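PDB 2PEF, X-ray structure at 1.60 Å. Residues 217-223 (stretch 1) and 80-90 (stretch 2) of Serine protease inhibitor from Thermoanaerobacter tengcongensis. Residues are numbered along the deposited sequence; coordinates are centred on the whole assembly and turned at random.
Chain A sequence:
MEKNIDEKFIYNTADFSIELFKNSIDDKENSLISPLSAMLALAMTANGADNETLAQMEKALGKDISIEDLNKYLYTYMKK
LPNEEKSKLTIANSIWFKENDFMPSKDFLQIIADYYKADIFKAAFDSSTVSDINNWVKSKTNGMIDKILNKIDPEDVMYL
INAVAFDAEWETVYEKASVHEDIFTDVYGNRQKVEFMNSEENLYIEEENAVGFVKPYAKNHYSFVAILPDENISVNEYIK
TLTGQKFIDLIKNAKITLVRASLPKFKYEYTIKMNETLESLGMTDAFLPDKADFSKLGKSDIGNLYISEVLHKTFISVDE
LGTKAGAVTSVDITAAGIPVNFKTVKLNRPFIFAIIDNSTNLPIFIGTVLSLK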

ATOM      1  N   TYR A 217      16.313  -3.226  -7.871  1.00  9.45           N
ATOM      2  CA  TYR A 217      16.716  -1.830  -7.722  1.00 10.16           C
ATOM      3  C   TYR A 217      18.128  -1.770  -7.157  1.00  9.97           C
ATOM      4  O   TYR A 217      18.624  -2.745  -6.576  1.00  9.37           O
ATOM      5  CB  TYR A 217      15.740  -1.059  -6.827  1.00  9.84           C
ATOM      6  CG  TYR A 217      14.357  -0.950  -7.422  1.00  9.84           C
ATOM      7  CD1 TYR A 217      13.339  -1.808  -7.013  1.00  9.09           C
ATOM      8  CD2 TYR A 217      14.072  -0.006  -8.418  1.00 11.54           C
ATOM      9  CE1 TYR A 217      12.064  -1.724  -7.562  1.00 10.39           C
ATOM     10  CE2 TYR A 217      12.798   0.090  -8.976  1.00 10.09           C
ATOM     11  CZ  TYR A 217      11.802  -0.783  -8.546  1.00 10.22           C
ATOM     12  OH  TYR A 217      10.542  -0.714  -9.080  1.00 10.81           O
ATOM     13  N   ALA A 218      18.771  -0.621  -7.343  1.00  9.45           N
ATOM     14  CA  ALA A 218      20.130  -0.391  -6.864  1.00  9.28           C
ATOM     15  C   ALA A 218      20.268  -0.813  -5.411  1.00  9.29           C
ATOM     16  O   ALA A 218      19.398  -0.502  -4.589  1.00 10.58           O
ATOM     17  CB  ALA A 218      20.482   1.080  -7.005  1.00  9.05           C
ATOM     18  N   LYS A 219      21.365  -1.515  -5.114  1.00  9.29           N
ATOM     19  CA  LYS A 219      21.707  -1.997  -3.759  1.00  9.75           C
ATOM     20  C   LYS A 219      20.898  -3.214  -3.286  1.00  9.96           C
ATOM     21  O   LYS A 219      21.129  -3.742  -2.186  1.00  9.82           O
ATOM     22  CB  LYS A 219      21.676  -0.854  -2.742  1.00  9.51           C
ATOM     23  CG  LYS A 219      22.637   0.263  -3.111  1.00  8.92           C
ATOM     24  CD  LYS A 219      22.550   1.451  -2.183  1.00  9.60           C
ATOM     25  CE  LYS A 219      23.270   2.645  -2.806  1.00 10.63           C
ATOM     26  NZ  LYS A 219      23.127   3.874  -1.982  1.00 11.74           N
ATOM     27  N   ASN A 220      19.961  -3.648  -4.126  1.00  9.34           N
ATOM     28  CA  ASN A 220      19.255  -4.930  -3.966  1.00 10.06           C
ATOM     29  C   ASN A 220      18.361  -5.101  -2.735  1.00  9.39           C
ATOM     30  O   ASN A 220      17.972  -6.225  -2.403  1.00 10.44           O
ATOM     31  CB  ASN A 220      20.231  -6.105  -4.082  1.00 10.48           C
ATOM     32  CG  ASN A 220      20.712  -6.307  -5.502  1.00 14.80           C
ATOM     33  OD1 ASN A 220      21.752  -5.784  -5.893  1.00 19.96           O
ATOM     34  ND2 ASN A 220      19.940  -7.040  -6.288  1.00 15.50           N
ATOM     35  N   HIS A 221      18.013  -3.996  -2.081  1.00  9.33           N
ATOM     36  CA  HIS A 221      17.067  -4.047  -0.960  1.00  9.84           C
ATOM     37  C   HIS A 221      15.647  -4.286  -1.442  1.00 10.48           C
ATOM     38  O   HIS A 221      14.829  -4.904  -0.745  1.00 10.39           O
ATOM     39  CB  HIS A 221      17.122  -2.751  -0.163  1.00 10.16           C
ATOM     40  CG  HIS A 221      18.488  -2.422   0.338  1.00 11.58           C
ATOM     41  ND1 HIS A 221      19.168  -3.229   1.224  1.00 12.16           N
ATOM     42  CD2 HIS A 221      19.301  -1.370   0.084  1.00 12.76           C
ATOM     43  CE1 HIS A 221      20.342  -2.686   1.496  1.00 10.85           C
ATOM     44  NE2 HIS A 221      20.447  -1.558   0.814  1.00  9.31           N
ATOM     45  N   TYR A 222      15.362  -3.784  -2.639  1.00  9.18           N
ATOM     46  CA  TYR A 222      14.029  -3.889  -3.230  1.00  8.41           C
ATOM     47  C   TYR A 222      14.127  -4.375  -4.658  1.00  8.29           C
ATOM     48  O   TYR A 222      15.147  -4.190  -5.316  1.00  9.86           O
ATOM     49  CB  TYR A 222      13.307  -2.538  -3.180  1.00  9.87           C
ATOM     50  CG  TYR A 222      13.257  -1.963  -1.784  1.00 11.34           C
ATOM     51  CD1 TYR A 222      14.056  -0.878  -1.425  1.00 12.89           C
ATOM     52  CD2 TYR A 222      12.427  -2.522  -0.816  1.00 12.78           C
ATOM     53  CE1 TYR A 222      14.015  -0.356  -0.131  1.00 10.62           C
ATOM     54  CE2 TYR A 222      12.378  -2.013   0.474  1.00 10.42           C
ATOM     55  CZ  TYR A 222      13.178  -0.935   0.811  1.00 10.42           C
ATOM     56  OH  TYR A 222      13.134  -0.437   2.090  1.00 12.35           O
ATOM     57  N   SER A 223      13.057  -5.007  -5.129  1.00 10.15           N
ATOM     58  CA  SER A 223      12.966  -5.446  -6.511  1.00  9.31           C
ATOM     59  C   SER A 223      11.566  -5.226  -7.066  1.00 10.84           C
ATOM     60  O   SER A 223      10.608  -5.020  -6.318  1.00  9.12           O
ATOM     61  CB  SER A 223      13.357  -6.921  -6.651  1.00  9.86           C
ATOM     62  OG  SER A 223      14.726  -7.111  -6.340  1.00 10.93           O
TER
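Stretch 2, residues 80-90: KLPNEEKSKLT

Stretch 2 leaves a helix at Leu-81, runs extended through Pro-82 and Asn-83, folds back in a type II beta turn from Glu-84 to Ser-87, and continues as a strand from Ser-87 through Thr-90 and beyond. The turn is closed by backbone hydrogen bonds in both directions, Ser-87 N to Glu-84 O at 2.9 Å and Glu-84 N to Ser-87 O at 3.1 Å. Beyond it, Leu-89 N donates to the side-chain Asn-83 OD1 (3.1 Å), tying the returning strand to the segment before the turn. Stretch 1 is itself folded back, with Asn-220 N bonded to Tyr-217 O (2.9 Å) and Tyr-217 N to Tyr-222 O (3.0 Å). The two bends meet with their sequences running in opposite senses: Ala-218 lies nearest Lys-86 (CA to CA 6.1 Å) and His-221 nearest Pro-82 (CA to CA 6.5 Å). No backbone-to-backbone hydrogen bond crosses the contact; side chains and one water make the polar links.

Tyr-222, with the largest area covered in stretch 1, reaches across so that its hydroxyl OH donates to Pro-82 O at 2.6 Å, a short bond that satisfies this carbonyl. Pro-82 N lies 3.3 Å from Tyr-222 OH, but a proline nitrogen has no hydrogen to share and makes no bond. Across the contact the ring has apolar neighbours in Leu-89, whose CD2 is 3.7 Å from Tyr-222 CZ, in Pro-82, whose CD is 4.0 Å from the same CZ, and in Leu-81, whose CD2 approaches Tyr-222 CE2 at 4.2 Å near the ring plane.

At the other direct hydrogen bond, the Lys-219 side chain, m at chi1 and t thereafter, extends to the turn, where NZ donates to Glu-85 O at 2.8 Å. The ammonium group thus meets a main-chain acceptor at the exposed margin of the contact. Ala-218 packs on the turn, its CB 3.9 Å from Lys-86 CB.

Water 1 joins the two chain segments between these direct bonds. It donates to Ala-218 O (2.6 Å from the water oxygen), accepts from Tyr-222 N (3.1 Å to the same oxygen), and is hydrogen-bonded to Ser-87 OG (2.9 Å from it), so one solvent molecule serves two main-chain groups of stretch 1 and a hydroxyl of stretch 2. Ser-87 OG also sits near the plane of the His-221 ring, 3.5 Å from His-221 CD2. Over one face of the same imidazole, Pro-82 CB makes a CH-pi contact, 3.6 Å from the His-221 ring centroid and 19° off the ring normal.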

ATOM      1  N   LYS A  80      13.914  -1.545  10.222  1.00 12.68           N
ATOM      2  CA  LYS A  80      14.864  -2.300   9.396  1.00 12.64           C
ATOM      3  C   LYS A  80      14.681  -2.168   7.878  1.00 12.21           C
ATOM      4  O   LYS A  80      15.524  -2.651   7.109  1.00 12.75           O
ATOM      5  CB  LYS A  80      14.891  -3.771   9.825  1.00 13.51           C
ATOM      6  CG  LYS A  80      15.622  -3.998  11.149  1.00 12.03           C
ATOM      7  CD  LYS A  80      15.691  -5.472  11.550  1.00 13.02           C
ATOM      8  CE  LYS A  80      16.707  -6.272  10.728  1.00 12.46           C
ATOM      9  NZ  LYS A  80      18.088  -5.687  10.717  1.00 11.23           N
ATOM     10  N   LEU A  81      13.596  -1.527   7.444  1.00 11.72           N
ATOM     11  CA  LEU A  81      13.380  -1.292   6.018  1.00 10.68           C
ATOM     12  C   LEU A  81      14.432  -0.315   5.507  1.00 11.46           C
ATOM     13  O   LEU A  81      14.494   0.825   5.979  1.00 12.06           O
ATOM     14  CB  LEU A  81      11.966  -0.763   5.738  1.00 10.96           C
ATOM     15  CG  LEU A  81      10.837  -1.789   5.623  1.00 11.63           C
ATOM     16  CD1 LEU A  81       9.488  -1.076   5.650  1.00 12.04           C
ATOM     17  CD2 LEU A  81      10.967  -2.677   4.375  1.00 11.57           C
ATOM     18  N   PRO A  82      15.287  -0.771   4.566  1.00 11.22           N
ATOM     19  CA  PRO A  82      16.373   0.065   4.069  1.00 11.57           C
ATOM     20  C   PRO A  82      15.910   1.374   3.435  1.00 11.89           C
ATOM     21  O   PRO A  82      14.844   1.439   2.805  1.00 11.84           O
ATOM     22  CB  PRO A  82      17.053  -0.823   3.026  1.00 11.40           C
ATOM     23  CG  PRO A  82      16.728  -2.224   3.460  1.00 11.62           C
ATOM     24  CD  PRO A  82      15.308  -2.110   3.946  1.00 11.68           C
ATOM     25  N   ASN A  83      16.730   2.402   3.622  1.00 11.13           N
ATOM     26  CA  ASN A  83      16.473   3.734   3.103  1.00 11.19           C
ATOM     27  C   ASN A  83      17.813   4.374   2.778  1.00 10.91           C
ATOM     28  O   ASN A  83      18.465   4.960   3.647  1.00 11.52           O
ATOM     29  CB  ASN A  83      15.703   4.568   4.134  1.00 11.60           C
ATOM     30  CG  ASN A  83      15.442   5.987   3.660  1.00 11.19           C
ATOM     31  OD1 ASN A  83      15.186   6.218   2.483  1.00 13.46           O
ATOM     32  ND2 ASN A  83      15.495   6.939   4.580  1.00 13.81           N
ATOM     33  N   GLU A  84      18.232   4.221   1.525  1.00 10.27           N
ATOM     34  CA  GLU A  84      19.536   4.697   1.067  1.00  9.84           C
ATOM     35  C   GLU A  84      19.365   5.460  -0.227  1.00 11.32           C
ATOM     36  O   GLU A  84      18.333   5.340  -0.891  1.00 10.78           O
ATOM     37  CB  GLU A  84      20.481   3.514   0.816  1.00  9.93           C
ATOM     38  CG  GLU A  84      20.733   2.616   2.032  1.00 10.35           C
ATOM     39  CD  GLU A  84      21.574   3.283   3.109  1.00 13.81           C
ATOM     40  OE1 GLU A  84      22.579   3.942   2.762  1.00 13.32           O
ATOM     41  OE2 GLU A  84      21.235   3.145   4.304  1.00 13.28           O
ATOM     42  N   GLU A  85      20.380   6.232  -0.601  1.00 10.77           N
ATOM     43  CA  GLU A  85      20.388   6.876  -1.909  1.00 11.99           C
ATOM     44  C   GLU A  85      20.159   5.822  -2.996  1.00 11.63           C
ATOM     45  O   GLU A  85      20.662   4.694  -2.898  1.00 13.26           O
ATOM     46  CB  GLU A  85      21.692   7.641  -2.131  1.00 12.15           C
ATOM     47  CG  GLU A  85      21.749   8.976  -1.402  1.00 15.87           C
ATOM     48  N   LYS A  86      19.352   6.183  -3.992  1.00 10.83           N
ATOM     49  CA  LYS A  86      18.954   5.281  -5.088  1.00 11.13           C
ATOM     50  C   LYS A  86      18.063   4.116  -4.652  1.00 10.63           C
ATOM     51  O   LYS A  86      17.747   3.238  -5.457  1.00 10.47           O
ATOM     52  CB  LYS A  86      20.175   4.762  -5.862  1.00 12.87           C
ATOM     53  CG  LYS A  86      21.056   5.862  -6.428  1.00 13.71           C
ATOM     54  CD  LYS A  86      21.993   5.322  -7.490  1.00 17.28           C
ATOM     55  CE  LYS A  86      22.726   6.450  -8.196  1.00 16.58           C
ATOM     56  NZ  LYS A  86      23.341   6.006  -9.484  1.00 16.53           N
ATOM     57  N   SER A  87      17.666   4.118  -3.382  1.00  9.16           N
ATOM     58  CA  SER A  87      16.917   3.012  -2.797  1.00 10.06           C
ATOM     59  C   SER A  87      16.148   3.540  -1.599  1.00 10.32           C
ATOM     60  O   SER A  87      16.259   3.002  -0.492  1.00 11.12           O
ATOM     61  CB  SER A  87      17.893   1.902  -2.376  1.00 10.93           C
ATOM     62  OG  SER A  87      17.230   0.831  -1.732  1.00 11.15           O
ATOM     63  N   LYS A  88      15.369   4.599  -1.831  1.00 10.08           N
ATOM     64  CA  LYS A  88      14.718   5.342  -0.750  1.00 10.60           C
ATOM     65  C   LYS A  88      13.351   4.774  -0.411  1.00 11.51           C
ATOM     66  O   LYS A  88      12.545   4.494  -1.301  1.00 10.30           O
ATOM     67  CB  LYS A  88      14.590   6.830  -1.113  1.00 11.81           C
ATOM     68  CG  LYS A  88      15.919   7.539  -1.343  1.00 12.21           C
ATOM     69  CD  LYS A  88      15.724   8.972  -1.820  1.00 11.57           C
ATOM     70  NZ  LYS A  88      18.056  12.332  -2.226  1.00 31.02           N
ATOM     71  N   LEU A  89      13.100   4.602   0.881  1.00 11.86           N
ATOM     72  CA  LEU A  89      11.771   4.275   1.372  1.00 13.18           C
ATOM     73  C   LEU A  89      11.576   4.945   2.726  1.00 13.12           C
ATOM     74  O   LEU A  89      12.285   4.639   3.689  1.00 13.54           O
ATOM     75  CB  LEU A  89      11.558   2.753   1.456  1.00 12.87           C
ATOM     76  CG  LEU A  89      10.164   2.246   1.860  1.00 13.34           C
ATOM     77  CD1 LEU A  89       9.083   2.680   0.879  1.00 15.89           C
ATOM     78  CD2 LEU A  89      10.148   0.740   1.995  1.00 14.53           C
ATOM     79  N   THR A  90      10.642   5.891   2.782  1.00 12.68           N
ATOM     80  CA  THR A  90      10.340   6.585   4.034  1.00 14.47           C
ATOM     81  C   THR A  90       8.879   6.389   4.414  1.00 13.76           C
ATOM     82  O   THR A  90       8.006   6.304   3.544  1.00 14.30           O
ATOM     83  CB  THR A  90      10.677   8.096   3.987  1.00 15.35           C
ATOM     84  OG1 THR A  90      10.035   8.701   2.859  1.00 16.88           O
ATOM     85  CG2 THR A  90      12.190   8.322   3.895  1.00 15.86           C
TER
HETATM   86  O   HOH W   1      17.198  -1.496  -3.521  1.00 11.85           O